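Local coordinates for phosphate-binding protein PstS 2 (Streptococcus pneumoniae, PDB 4H1X), which probably serves as the solute-binding component of the PstSACB ABC transporter, capturing phosphate for import, at residues Glu12-Glu17 / Leu58-Gly63; Ser20-Ala25 / Leu102-Asn107; Ala25-Thr30 / Lys40-Ala45; Met247-Asp252 / Gly256-Trp261. One frame throughout, in Å; residues are numbered along the deposited sequence.

Overall arrangement
Contact 1 is wholly buried and apolar, a helix laid on a strand of the main sheet. Contact 2, whose centre is about 4 Å from that of the chain, is partly buried; there an extended arginine of another strand of that sheet reaches the start of a helix. Contacts 3 and 4 lie at the surface: the former combines a long lysine-glutamate salt bridge with a water bridge, while the latter closes a helix end with backbone bonds. Helix 21-30 serves both contact 2 and contact 3, which share A25 and are tied by the R23-D42 salt bridge. R23 also reaches the R16 backbone in contact 1. Contact 4 packs beside contact 3, A251 against T30, G256 against A45.

Contact 1. Residues Glu12-Glu17 / Leu58-Gly63; sequences EVISRE and LSAVQG
I14 of strand 12-16 packs on A60 and V61 of helix 54-63 inside a beta-alpha-beta crossover: the chain runs from strand 49-51 through this helix into strand 67-72, and strand 12-16 lies between those two, parallel to both. The fold is that of a periplasmic binding protein lobe, where such helices cover a central sheet. CB of I14 heads for the helix and divides there. CG2, placed anti to the backbone N, comes within 4.3 Å of the methyl CB of A60. The other branch, CG1, stands beside the backbone N (chi1 -49°) and lies 4.1 Å from A60 CB while also meeting V61 CG2 at 4.3 Å. A further bend at chi2 (-54°) turns CD1 back toward the E12 end of the strand, yet keeps it 4.1 Å from A60 CB. The small A60 methyl is therefore faced by three carbons of a single isoleucine, with the V61 methyl meeting its CG1. No hydrogen bond crosses between the segments; around the pair, V57, V49 and A67 add to the covering of I14. Farther along the strand the chemistry turns polar. R16 lays its chain on T54 and V57 of the same helix, and its NH2 also binds a citrate, most likely picked up from the crystallisation medium. Its guanidinium grips the E17 carboxylate side-on and nearly in plane, NE reaching OE1 at 2.8 Å and NH2 reaching OE2 at 3.2 Å, each oxygen using its syn lone pair.

Contact 2. Residues Ser20-Ala25 / Leu102-Asn107; sequences SGTRGA and LQRPFN
The guanidinium of R104 has the A25 methyl over one face, with CB 3.3 Å above the plane, and F106 CE1 over the opposite face at 3.6 Å, both offset toward the rim. F106 presents its edge, with R104 NE in the ring plane. G21 O and T22 OG1 approach the guanidinium obliquely; G21 O is 3.5 Å from NH1 and T22 OG1 is 4.0 Å from NH2. R104 gets there as an almost straight chain: CG sits between the backbone N and carbonyl carbon (chi1 55°), and from CG to NE the chain is extended, carrying CD to 3.6 Å from A25 CB. Its polar end is held elsewhere, by a salt bridge from NE to D230 and a hydrogen bond from NH1 to S165. A methyl on one face and a ring-edge carbon on the other, together with these polar partners, probably limit the rotation of the group. The helix start facing it is itself capped: S20 OG, at the N-cap, accepts from R23 N at 3.1 Å. S20 OG and T22 OG1 also hydrogen-bond a bound citrate, consistent with an anion pocket at this helix N-terminus, as in phosphate-binding relatives. Helix segment 21-25 and strand segment 103-107 run with 123° between their N-to-C directions. A25 also rests on I232 of strand 223-236, the antiparallel neighbour of 103-110, while F106 turns to S165, V166 and L169 of helix 164-180.

Contact 3. Residues Ala25-Thr30 / Lys40-Ala45; sequences AFTEIT and KIDNTA
In T27 a chi1 of 61° sets OG1 between the backbone N and the carbonyl carbon and sends CG2 out toward residues 40-45. This methyl meets T44 OG1 at 3.5 Å and D42 OD1 at 3.7 Å, each side chain crossing that of T27 at about a right angle. T27 OG1 is bonded to R23 O one turn back and also accepts from a water, which gives its other hydrogen to D42 OD2, so the water bridges the helix and strand 40-42 at 2.7 Å from both oxygens. D42 is well engaged: OD2 forms a salt bridge with R23, and OD1 takes two donors from the same face of the carboxylate, T44 OG1 at 2.6 Å and T44 N at 3.0 Å. At the exposed margin the bent chains of E28 and K40 cross, and K40 NZ and E28 OE1 form a salt bridge at 3.4 Å, weak as a hydrogen bond; the lysine is poorly ordered. The bond from T44 N closes an Asx turn right after strand 40-42, where the chain leaves the two-stranded antiparallel hairpin of 33-35 and 40-42 that follows helix 21-30 and folds back along it.

Contact 4. Residues Met247-Asp252 / Gly256-Trp261; sequences MAELAD and GKLTTW
L258 lies against the last turns of helix 247-254, its side chain passing that of E249 at a slant so that CD1 comes 4.1 Å from E249 CG. Nearer the backbone its CB abuts D252 CB at 3.8 Å. K257 takes another course: extended beyond CG, it runs at about a right angle to the D252 side chain, CD touching OD1 at 3.9 Å. The charges themselves are not in contact, NZ staying 4.8 Å from OD1, so any attraction is at most long-range. Behind these side chains stands D252 O, which accepts from two amides. K257 N comes in the carbonyl plane at 2.7 Å, whereas L258 N sits well above that plane, 67° out of it, at 3.2 Å. The turn is a Schellman motif in which G256 takes the positive phi (77°) at which the chain leaves the helix. L250, on the side of the helix turned away from this loop, packs on F26 and T30 of helix 21-30 and on V234 of strand 223-236. The loop then runs beside the first modelled residues of the same chain, T259 making a backbone hydrogen bond with I11 and W261 with G9, while W261 also lies against V236 of strand 223-236.

Contact 1. Residues Glu12-Glu17 / Leu58-Gly63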
loop_
_atom_site.group_PDB
_atom_site.type_symbol
_atom_site.label_atom_id
_atom_site.label_comp_id
_atom_site.label_asym_id
_atom_site.label_seq_id
_atom_site.Cartn_x
_atom_site.Cartn_y
_atom_site.Cartn_z
ATOM N N GLU A 12 10.145 -21.705 -4.405
ATOM C CA GLU A 12 10.721 -21.088 -3.209
ATOM C C GLU A 12 9.905 -19.827 -2.921
ATOM O O GLU A 12 10.052 -18.814 -3.609
ATOM C CB GLU A 12 12.222 -20.795 -3.387
ATOM C CG GLU A 12 12.923 -20.355 -2.106
ATOM C CD GLU A 12 14.259 -19.642 -2.250
ATOM O OE1 GLU A 12 14.932 -19.811 -3.294
ATOM O OE2 GLU A 12 14.649 -18.933 -1.292
ATOM N N VAL A 13 8.984 -19.920 -1.957
ATOM C CA VAL A 13 8.116 -18.799 -1.615
ATOM C C VAL A 13 8.901 -17.800 -0.749
ATOM O O VAL A 13 9.451 -18.168 0.293
ATOM C CB VAL A 13 6.825 -19.300 -0.898
ATOM C CG1 VAL A 13 5.944 -18.139 -0.460
ATOM C CG2 VAL A 13 6.038 -20.281 -1.803
ATOM N N ILE A 14 8.962 -16.556 -1.188
ATOM C CA ILE A 14 9.606 -15.479 -0.429
ATOM C C ILE A 14 8.505 -14.679 0.242
ATOM O O ILE A 14 7.694 -14.077 -0.457
ATOM C CB ILE A 14 10.515 -14.548 -1.310
ATOM C CG1 ILE A 14 11.523 -15.319 -2.226
ATOM C CG2 ILE A 14 11.213 -13.462 -0.450
ATOM C CD1 ILE A 14 12.426 -16.306 -1.575
ATOM N N SER A 15 8.472 -14.673 1.578
ATOM C CA SER A 15 7.480 -13.893 2.323
ATOM C C SER A 15 8.134 -12.654 2.930
ATOM O O SER A 15 9.336 -12.667 3.223
ATOM C CB SER A 15 6.869 -14.745 3.433
ATOM O OG SER A 15 6.107 -13.950 4.327
ATOM N N ARG A 16 7.346 -11.587 3.157
ATOM C CA ARG A 16 7.867 -10.451 3.894
ATOM C C ARG A 16 7.820 -10.810 5.391
ATOM O O ARG A 16 7.184 -11.799 5.762
ATOM C CB ARG A 16 7.089 -9.159 3.558
ATOM C CG ARG A 16 7.606 -8.501 2.272
ATOM C CD ARG A 16 9.043 -7.925 2.397
ATOM N NE ARG A 16 9.143 -6.973 3.506
ATOM C CZ ARG A 16 8.727 -5.714 3.446
ATOM N NH1 ARG A 16 8.254 -5.216 2.309
ATOM N NH2 ARG A 16 8.778 -4.943 4.519
ATOM N N GLU A 17 8.551 -10.062 6.237
ATOM C CA GLU A 17 8.605 -10.336 7.676
ATOM C C GLU A 17 7.250 -10.111 8.346
ATOM O O GLU A 17 6.420 -9.379 7.828
ATOM C CB GLU A 17 9.695 -9.471 8.353
ATOM C CG GLU A 17 9.330 -8.009 8.585
ATOM C CD GLU A 17 9.310 -7.094 7.376
ATOM O OE1 GLU A 17 9.539 -7.578 6.243
ATOM O OE2 GLU A 17 9.045 -5.886 7.565
ATOM N N LEU A 58 13.448 -8.410 -3.920
ATOM C CA LEU A 58 14.044 -8.272 -5.270
ATOM C C LEU A 58 15.324 -9.079 -5.405
ATOM O O LEU A 58 15.456 -9.831 -6.369
ATOM C CB LEU A 58 14.321 -6.803 -5.633
ATOM C CG LEU A 58 13.087 -5.962 -5.935
ATOM C CD1 LEU A 58 13.439 -4.498 -6.021
ATOM C CD2 LEU A 58 12.410 -6.412 -7.200
ATOM N N SER A 59 16.233 -8.975 -4.422
ATOM C CA SER A 59 17.508 -9.698 -4.410
ATOM C C SER A 59 17.288 -11.223 -4.370
ATOM O O SER A 59 17.973 -11.959 -5.090
ATOM C CB SER A 59 18.350 -9.259 -3.213
ATOM O OG SER A 59 19.506 -10.076 -3.088
ATOM N N ALA A 60 16.389 -11.694 -3.476
ATOM C CA ALA A 60 16.095 -13.116 -3.327
ATOM C C ALA A 60 15.483 -13.689 -4.613
ATOM O O ALA A 60 15.834 -14.803 -5.011
ATOM C CB ALA A 60 15.152 -13.336 -2.158
ATOM N N VAL A 61 14.543 -12.951 -5.249
ATOM C CA VAL A 61 13.893 -13.449 -6.483
ATOM C C VAL A 61 14.905 -13.428 -7.653
ATOM O O VAL A 61 15.032 -14.422 -8.369
ATOM C CB VAL A 61 12.614 -12.649 -6.808
ATOM C CG1 VAL A 61 12.083 -13.017 -8.189
ATOM C CG2 VAL A 61 11.546 -12.872 -5.732
ATOM N N GLN A 62 15.663 -12.325 -7.807
ATOM C CA GLN A 62 16.702 -12.262 -8.854
ATOM C C GLN A 62 17.777 -13.359 -8.633
ATOM O O GLN A 62 18.335 -13.869 -9.596
ATOM C CB GLN A 62 17.373 -10.874 -8.881
ATOM C CG GLN A 62 18.286 -10.681 -10.105
ATOM C CD GLN A 62 19.062 -9.385 -10.124
ATOM O OE1 GLN A 62 18.980 -8.549 -9.215
ATOM N NE2 GLN A 62 19.837 -9.184 -11.184
ATOM N N GLY A 63 18.068 -13.679 -7.370
ATOM C CA GLY A 63 19.115 -14.625 -6.999
ATOM C C GLY A 63 18.780 -16.104 -7.043
ATOM O O GLY A 63 19.671 -16.956 -6.903
#

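Contact 2. Residues Ser20-Ala25 / Leu102-Asn107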
loop_
_atom_site.group_PDB
_atom_site.type_symbol
_atom_site.label_atom_id
_atom_site.label_comp_id
_atom_site.label_asym_id
_atom_site.label_seq_id
_atom_site.Cartn_x
_atom_site.Cartn_y
_atom_site.Cartn_z
ATOM N N SER A 20 4.864 -6.786 8.506
ATOM C CA SER A 20 5.019 -5.969 7.288
ATOM C C SER A 20 3.642 -5.527 6.778
ATOM O O SER A 20 2.741 -6.358 6.671
ATOM C CB SER A 20 5.734 -6.764 6.199
ATOM O OG SER A 20 5.459 -6.236 4.904
ATOM N N GLY A 21 3.483 -4.247 6.447
ATOM C CA GLY A 21 2.210 -3.769 5.901
ATOM C C GLY A 21 1.890 -4.385 4.545
ATOM O O GLY A 21 0.735 -4.718 4.272
ATOM N N THR A 22 2.922 -4.584 3.698
ATOM C CA THR A 22 2.760 -5.203 2.381
ATOM C C THR A 22 2.322 -6.658 2.547
ATOM O O THR A 22 1.436 -7.108 1.814
ATOM C CB THR A 22 4.040 -5.062 1.552
ATOM O OG1 THR A 22 4.322 -3.665 1.386
ATOM C CG2 THR A 22 3.919 -5.717 0.191
ATOM N N ARG A 23 2.894 -7.364 3.558
ATOM C CA ARG A 23 2.480 -8.744 3.850
ATOM C C ARG A 23 1.001 -8.771 4.273
ATOM O O ARG A 23 0.250 -9.619 3.808
ATOM C CB ARG A 23 3.351 -9.353 4.947
ATOM C CG ARG A 23 2.865 -10.760 5.349
ATOM C CD ARG A 23 3.889 -11.436 6.231
ATOM N NE ARG A 23 3.394 -12.709 6.772
ATOM C CZ ARG A 23 4.161 -13.616 7.370
ATOM N NH1 ARG A 23 5.465 -13.406 7.511
ATOM N NH2 ARG A 23 3.631 -14.745 7.825
ATOM N N GLY A 24 0.620 -7.847 5.142
ATOM C CA GLY A 24 -0.751 -7.742 5.636
ATOM C C GLY A 24 -1.727 -7.563 4.491
ATOM O O GLY A 24 -2.733 -8.262 4.416
ATOM N N ALA A 25 -1.405 -6.647 3.577
ATOM C CA ALA A 25 -2.250 -6.365 2.414
ATOM C C ALA A 25 -2.331 -7.575 1.486
ATOM O O ALA A 25 -3.433 -8.004 1.120
ATOM C CB ALA A 25 -1.702 -5.176 1.664
ATOM N N LEU A 102 -4.630 -6.940 -7.291
ATOM C CA LEU A 102 -3.729 -6.807 -6.136
ATOM C C LEU A 102 -3.370 -5.357 -5.943
ATOM O O LEU A 102 -2.343 -4.873 -6.436
ATOM C CB LEU A 102 -2.463 -7.651 -6.276
ATOM C CG LEU A 102 -2.647 -9.129 -6.551
ATOM C CD1 LEU A 102 -1.334 -9.731 -6.949
ATOM C CD2 LEU A 102 -3.214 -9.848 -5.343
ATOM N N GLN A 103 -4.260 -4.641 -5.277
ATOM C CA GLN A 103 -4.073 -3.216 -5.018
ATOM C C GLN A 103 -4.883 -2.831 -3.813
ATOM O O GLN A 103 -5.851 -3.519 -3.431
ATOM C CB GLN A 103 -4.509 -2.370 -6.237
ATOM C CG GLN A 103 -6.000 -2.537 -6.596
ATOM C CD GLN A 103 -6.476 -1.487 -7.553
ATOM O OE1 GLN A 103 -6.681 -0.315 -7.191
ATOM N NE2 GLN A 103 -6.621 -1.873 -8.807
ATOM N N ARG A 104 -4.479 -1.722 -3.205
ATOM C CA ARG A 104 -5.179 -1.189 -2.057
ATOM C C ARG A 104 -5.082 0.321 -2.084
ATOM O O ARG A 104 -4.078 0.876 -2.564
ATOM C CB ARG A 104 -4.604 -1.746 -0.739
ATOM C CG ARG A 104 -3.099 -1.516 -0.613
ATOM C CD ARG A 104 -2.569 -1.819 0.754
ATOM N NE ARG A 104 -1.117 -1.668 0.779
ATOM C CZ ARG A 104 -0.385 -1.685 1.882
ATOM N NH1 ARG A 104 -0.960 -1.847 3.067
ATOM N NH2 ARG A 104 0.925 -1.512 1.814
ATOM N N PRO A 105 -6.090 1.003 -1.522
ATOM C CA PRO A 105 -6.008 2.463 -1.462
ATOM C C PRO A 105 -5.209 2.923 -0.253
ATOM O O PRO A 105 -5.187 2.234 0.789
ATOM C CB PRO A 105 -7.476 2.877 -1.321
ATOM C CG PRO A 105 -8.107 1.742 -0.526
ATOM C CD PRO A 105 -7.354 0.491 -0.932
ATOM N N PHE A 106 -4.573 4.098 -0.379
ATOM C CA PHE A 106 -4.004 4.808 0.752
ATOM C C PHE A 106 -4.964 5.949 1.019
ATOM O O PHE A 106 -5.012 6.924 0.249
ATOM C CB PHE A 106 -2.585 5.308 0.508
ATOM C CG PHE A 106 -1.462 4.297 0.555
ATOM C CD1 PHE A 106 -1.726 2.941 0.761
ATOM C CD2 PHE A 106 -0.135 4.711 0.483
ATOM C CE1 PHE A 106 -0.676 2.014 0.869
ATOM C CE2 PHE A 106 0.912 3.781 0.587
ATOM C CZ PHE A 106 0.631 2.438 0.750
ATOM N N ASN A 107 -5.846 5.734 1.995
ATOM C CA ASN A 107 -6.842 6.715 2.376
ATOM C C ASN A 107 -6.368 7.589 3.518
ATOM O O ASN A 107 -5.716 7.115 4.454
ATOM C CB ASN A 107 -8.133 6.005 2.826
ATOM C CG ASN A 107 -8.921 5.434 1.682
ATOM O OD1 ASN A 107 -9.099 6.071 0.646
ATOM N ND2 ASN A 107 -9.398 4.223 1.838
#

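Contact 3. Residues Ala25-Thr30 / Lys40-Ala45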
loop_
_atom_site.group_PDB
_atom_site.type_symbol
_atom_site.label_atom_id
_atom_site.label_comp_id
_atom_site.label_asym_id
_atom_site.label_seq_id
_atom_site.Cartn_x
_atom_site.Cartn_y
_atom_site.Cartn_z
ATOM N N ALA A 25 -1.405 -6.647 3.577
ATOM C CA ALA A 25 -2.250 -6.365 2.414
ATOM C C ALA A 25 -2.331 -7.575 1.486
ATOM O O ALA A 25 -3.433 -8.004 1.120
ATOM C CB ALA A 25 -1.702 -5.176 1.664
ATOM N N PHE A 26 -1.167 -8.128 1.107
ATOM C CA PHE A 26 -1.093 -9.284 0.217
ATOM C C PHE A 26 -1.915 -10.457 0.748
ATOM O O PHE A 26 -2.739 -10.997 0.021
ATOM C CB PHE A 26 0.370 -9.726 -0.002
ATOM C CG PHE A 26 0.470 -10.916 -0.931
ATOM C CD1 PHE A 26 0.390 -10.751 -2.313
ATOM C CD2 PHE A 26 0.625 -12.207 -0.426
ATOM C CE1 PHE A 26 0.485 -11.857 -3.178
ATOM C CE2 PHE A 26 0.697 -13.312 -1.288
ATOM C CZ PHE A 26 0.607 -13.131 -2.658
ATOM N N THR A 27 -1.688 -10.855 2.002
ATOM C CA THR A 27 -2.387 -11.996 2.582
ATOM C C THR A 27 -3.894 -11.716 2.729
ATOM O O THR A 27 -4.683 -12.633 2.531
ATOM C CB THR A 27 -1.750 -12.428 3.907
ATOM O OG1 THR A 27 -1.824 -11.353 4.833
ATOM C CG2 THR A 27 -0.286 -12.913 3.732
ATOM N N GLU A 28 -4.289 -10.463 3.029
ATOM C CA GLU A 28 -5.720 -10.116 3.110
ATOM C C GLU A 28 -6.384 -10.219 1.710
ATOM O O GLU A 28 -7.411 -10.886 1.559
ATOM C CB GLU A 28 -5.917 -8.708 3.701
ATOM C CG GLU A 28 -7.370 -8.246 3.784
ATOM C CD GLU A 28 -8.322 -9.147 4.550
ATOM O OE1 GLU A 28 -7.972 -9.576 5.675
ATOM O OE2 GLU A 28 -9.429 -9.412 4.026
ATOM N N ILE A 29 -5.799 -9.546 0.707
ATOM C CA ILE A 29 -6.347 -9.507 -0.655
ATOM C C ILE A 29 -6.457 -10.920 -1.289
ATOM O O ILE A 29 -7.479 -11.223 -1.915
ATOM C CB ILE A 29 -5.545 -8.522 -1.569
ATOM C CG1 ILE A 29 -5.630 -7.067 -1.027
ATOM C CG2 ILE A 29 -6.067 -8.569 -3.026
ATOM C CD1 ILE A 29 -4.495 -6.130 -1.539
ATOM N N THR A 30 -5.431 -11.773 -1.133
ATOM C CA THR A 30 -5.444 -13.136 -1.697
ATOM C C THR A 30 -6.317 -14.124 -0.875
ATOM O O THR A 30 -6.571 -15.237 -1.339
ATOM C CB THR A 30 -4.003 -13.688 -1.791
ATOM O OG1 THR A 30 -3.440 -13.660 -0.485
ATOM C CG2 THR A 30 -3.136 -12.922 -2.787
ATOM N N LYS A 40 -7.431 -13.762 13.628
ATOM C CA LYS A 40 -6.966 -13.908 12.244
ATOM C C LYS A 40 -5.824 -14.929 12.141
ATOM O O LYS A 40 -4.867 -14.854 12.920
ATOM C CB LYS A 40 -6.508 -12.548 11.672
ATOM C CG LYS A 40 -7.637 -11.545 11.422
ATOM C CD LYS A 40 -7.869 -11.314 9.934
ATOM C CE LYS A 40 -8.955 -10.301 9.666
ATOM N NZ LYS A 40 -9.696 -10.616 8.415
ATOM N N ILE A 41 -5.935 -15.878 11.184
ATOM C CA ILE A 41 -4.910 -16.895 10.934
ATOM C C ILE A 41 -4.251 -16.616 9.575
ATOM O O ILE A 41 -4.942 -16.556 8.556
ATOM C CB ILE A 41 -5.416 -18.365 11.056
ATOM C CG1 ILE A 41 -6.716 -18.630 10.246
ATOM C CG2 ILE A 41 -5.571 -18.765 12.527
ATOM C CD1 ILE A 41 -6.837 -20.046 9.633
ATOM N N ASP A 42 -2.914 -16.409 9.577
ATOM C CA ASP A 42 -2.112 -16.160 8.373
ATOM C C ASP A 42 -1.673 -17.519 7.845
ATOM O O ASP A 42 -0.807 -18.164 8.448
ATOM C CB ASP A 42 -0.903 -15.246 8.673
ATOM C CG ASP A 42 -0.069 -14.842 7.460
ATOM O OD1 ASP A 42 -0.219 -15.477 6.389
ATOM O OD2 ASP A 42 0.756 -13.902 7.590
ATOM N N ASN A 43 -2.250 -17.952 6.713
ATOM C CA ASN A 43 -1.939 -19.267 6.157
ATOM C C ASN A 43 -0.710 -19.270 5.215
ATOM O O ASN A 43 -0.534 -20.233 4.456
ATOM C CB ASN A 43 -3.163 -19.862 5.459
ATOM C CG ASN A 43 -4.261 -20.202 6.430
ATOM O OD1 ASN A 43 -5.322 -19.568 6.446
ATOM N ND2 ASN A 43 -4.000 -21.150 7.315
ATOM N N THR A 44 0.164 -18.242 5.304
ATOM C CA THR A 44 1.399 -18.184 4.499
ATOM C C THR A 44 2.158 -19.499 4.670
ATOM O O THR A 44 2.346 -19.949 5.808
ATOM C CB THR A 44 2.290 -16.992 4.910
ATOM O OG1 THR A 44 1.643 -15.754 4.601
ATOM C CG2 THR A 44 3.663 -17.033 4.245
ATOM N N ALA A 45 2.580 -20.113 3.552
ATOM C CA ALA A 45 3.321 -21.378 3.558
ATOM C C ALA A 45 4.361 -21.413 4.686
ATOM O O ALA A 45 5.136 -20.463 4.840
ATOM C CB ALA A 45 3.998 -21.597 2.224
HETATM O O HOH W 1 -0.537 -11.572 7.239
#

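Contact 4. Residues Met247-Asp252 / Gly256-Trp261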
loop_
_atom_site.group_PDB
_atom_site.type_symbol
_atom_site.label_atom_id
_atom_site.label_comp_id
_atom_site.label_asym_id
_atom_site.label_seq_id
_atom_site.Cartn_x
_atom_site.Cartn_y
_atom_site.Cartn_z
HETATM N N MSE A 247 -5.885 -16.003 -9.531
HETATM C CA MSE A 247 -5.913 -15.630 -8.115
HETATM C C MSE A 247 -5.940 -16.906 -7.260
HETATM O O MSE A 247 -5.316 -16.923 -6.212
HETATM C CB MSE A 247 -7.091 -14.703 -7.775
HETATM C CG MSE A 247 -6.871 -13.240 -8.179
HETATM SE SE MSE A 247 -5.774 -12.135 -6.976
HETATM C CE MSE A 247 -6.940 -12.118 -5.382
ATOM N N ALA A 248 -6.606 -17.995 -7.736
ATOM C CA ALA A 248 -6.644 -19.288 -7.032
ATOM C C ALA A 248 -5.250 -19.867 -6.916
ATOM O O ALA A 248 -4.851 -20.280 -5.824
ATOM C CB ALA A 248 -7.542 -20.279 -7.763
ATOM N N GLU A 249 -4.508 -19.892 -8.045
ATOM C CA GLU A 249 -3.144 -20.404 -8.081
ATOM C C GLU A 249 -2.274 -19.576 -7.175
ATOM O O GLU A 249 -1.484 -20.146 -6.438
ATOM C CB GLU A 249 -2.568 -20.367 -9.493
ATOM C CG GLU A 249 -2.928 -21.567 -10.345
ATOM C CD GLU A 249 -2.447 -21.489 -11.780
ATOM O OE1 GLU A 249 -2.299 -20.365 -12.315
ATOM O OE2 GLU A 249 -2.233 -22.567 -12.377
ATOM N N LEU A 250 -2.441 -18.230 -7.216
ATOM C CA LEU A 250 -1.658 -17.312 -6.395
ATOM C C LEU A 250 -1.779 -17.662 -4.915
ATOM O O LEU A 250 -0.758 -17.801 -4.229
ATOM C CB LEU A 250 -2.079 -15.840 -6.629
ATOM C CG LEU A 250 -1.190 -14.780 -5.960
ATOM C CD1 LEU A 250 0.295 -14.944 -6.376
ATOM C CD2 LEU A 250 -1.691 -13.382 -6.278
ATOM N N ALA A 251 -3.021 -17.821 -4.432
ATOM C CA ALA A 251 -3.251 -18.171 -3.034
ATOM C C ALA A 251 -2.702 -19.577 -2.729
ATOM O O ALA A 251 -2.074 -19.762 -1.684
ATOM C CB ALA A 251 -4.724 -18.076 -2.696
ATOM N N ASP A 252 -2.853 -20.539 -3.682
ATOM C CA ASP A 252 -2.322 -21.902 -3.560
ATOM C C ASP A 252 -0.794 -21.896 -3.396
ATOM O O ASP A 252 -0.258 -22.627 -2.557
ATOM C CB ASP A 252 -2.700 -22.744 -4.778
ATOM C CG ASP A 252 -4.121 -23.276 -4.779
ATOM O OD1 ASP A 252 -4.880 -22.961 -3.826
ATOM O OD2 ASP A 252 -4.480 -24.008 -5.741
ATOM N N GLY A 256 1.312 -22.526 0.230
ATOM C CA GLY A 256 2.103 -23.752 0.110
ATOM C C GLY A 256 1.363 -24.999 -0.346
ATOM O O GLY A 256 1.840 -26.111 -0.110
ATOM N N LYS A 257 0.214 -24.827 -1.026
ATOM C CA LYS A 257 -0.618 -25.927 -1.537
ATOM C C LYS A 257 -0.149 -26.424 -2.907
ATOM O O LYS A 257 -0.339 -27.591 -3.244
ATOM C CB LYS A 257 -2.083 -25.492 -1.617
ATOM C CG LYS A 257 -2.760 -25.337 -0.265
ATOM C CD LYS A 257 -4.141 -24.703 -0.421
ATOM C CE LYS A 257 -4.686 -24.204 0.898
ATOM N NZ LYS A 257 -6.071 -23.684 0.760
ATOM N N LEU A 258 0.407 -25.519 -3.708
ATOM C CA LEU A 258 0.937 -25.762 -5.040
ATOM C C LEU A 258 2.420 -25.485 -4.928
ATOM O O LEU A 258 2.812 -24.336 -4.666
ATOM C CB LEU A 258 0.200 -24.798 -5.997
ATOM C CG LEU A 258 0.301 -25.041 -7.490
ATOM C CD1 LEU A 258 -0.825 -24.313 -8.208
ATOM C CD2 LEU A 258 1.650 -24.558 -8.037
ATOM N N THR A 259 3.255 -26.535 -5.042
ATOM C CA THR A 259 4.681 -26.414 -4.714
ATOM C C THR A 259 5.667 -26.641 -5.854
ATOM O O THR A 259 6.877 -26.587 -5.606
ATOM C CB THR A 259 5.013 -27.418 -3.592
ATOM O OG1 THR A 259 4.780 -28.734 -4.085
ATOM C CG2 THR A 259 4.186 -27.187 -2.326
ATOM N N THR A 260 5.195 -26.955 -7.068
ATOM C CA THR A 260 6.123 -27.167 -8.184
ATOM C C THR A 260 5.730 -26.286 -9.352
ATOM O O THR A 260 4.545 -26.073 -9.589
ATOM C CB THR A 260 6.199 -28.640 -8.582
ATOM O OG1 THR A 260 4.875 -29.124 -8.764
ATOM C CG2 THR A 260 6.942 -29.482 -7.554
ATOM N N TRP A 261 6.735 -25.777 -10.085
ATOM C CA TRP A 261 6.499 -24.870 -11.209
ATOM C C TRP A 261 5.783 -25.513 -12.394
ATOM O O TRP A 261 5.028 -24.811 -13.068
ATOM C CB TRP A 261 7.817 -24.232 -11.668
ATOM C CG TRP A 261 8.213 -23.107 -10.763
ATOM C CD1 TRP A 261 9.228 -23.097 -9.854
ATOM C CD2 TRP A 261 7.517 -21.869 -10.604
ATOM N NE1 TRP A 261 9.242 -21.900 -9.174
ATOM C CE2 TRP A 261 8.201 -21.129 -9.612
ATOM C CE3 TRP A 261 6.388 -21.297 -11.220
ATOM C CZ2 TRP A 261 7.784 -19.863 -9.208
ATOM C CZ3 TRP A 261 5.985 -20.030 -10.824
ATOM C CH2 TRP A 261 6.664 -19.339 -9.812
#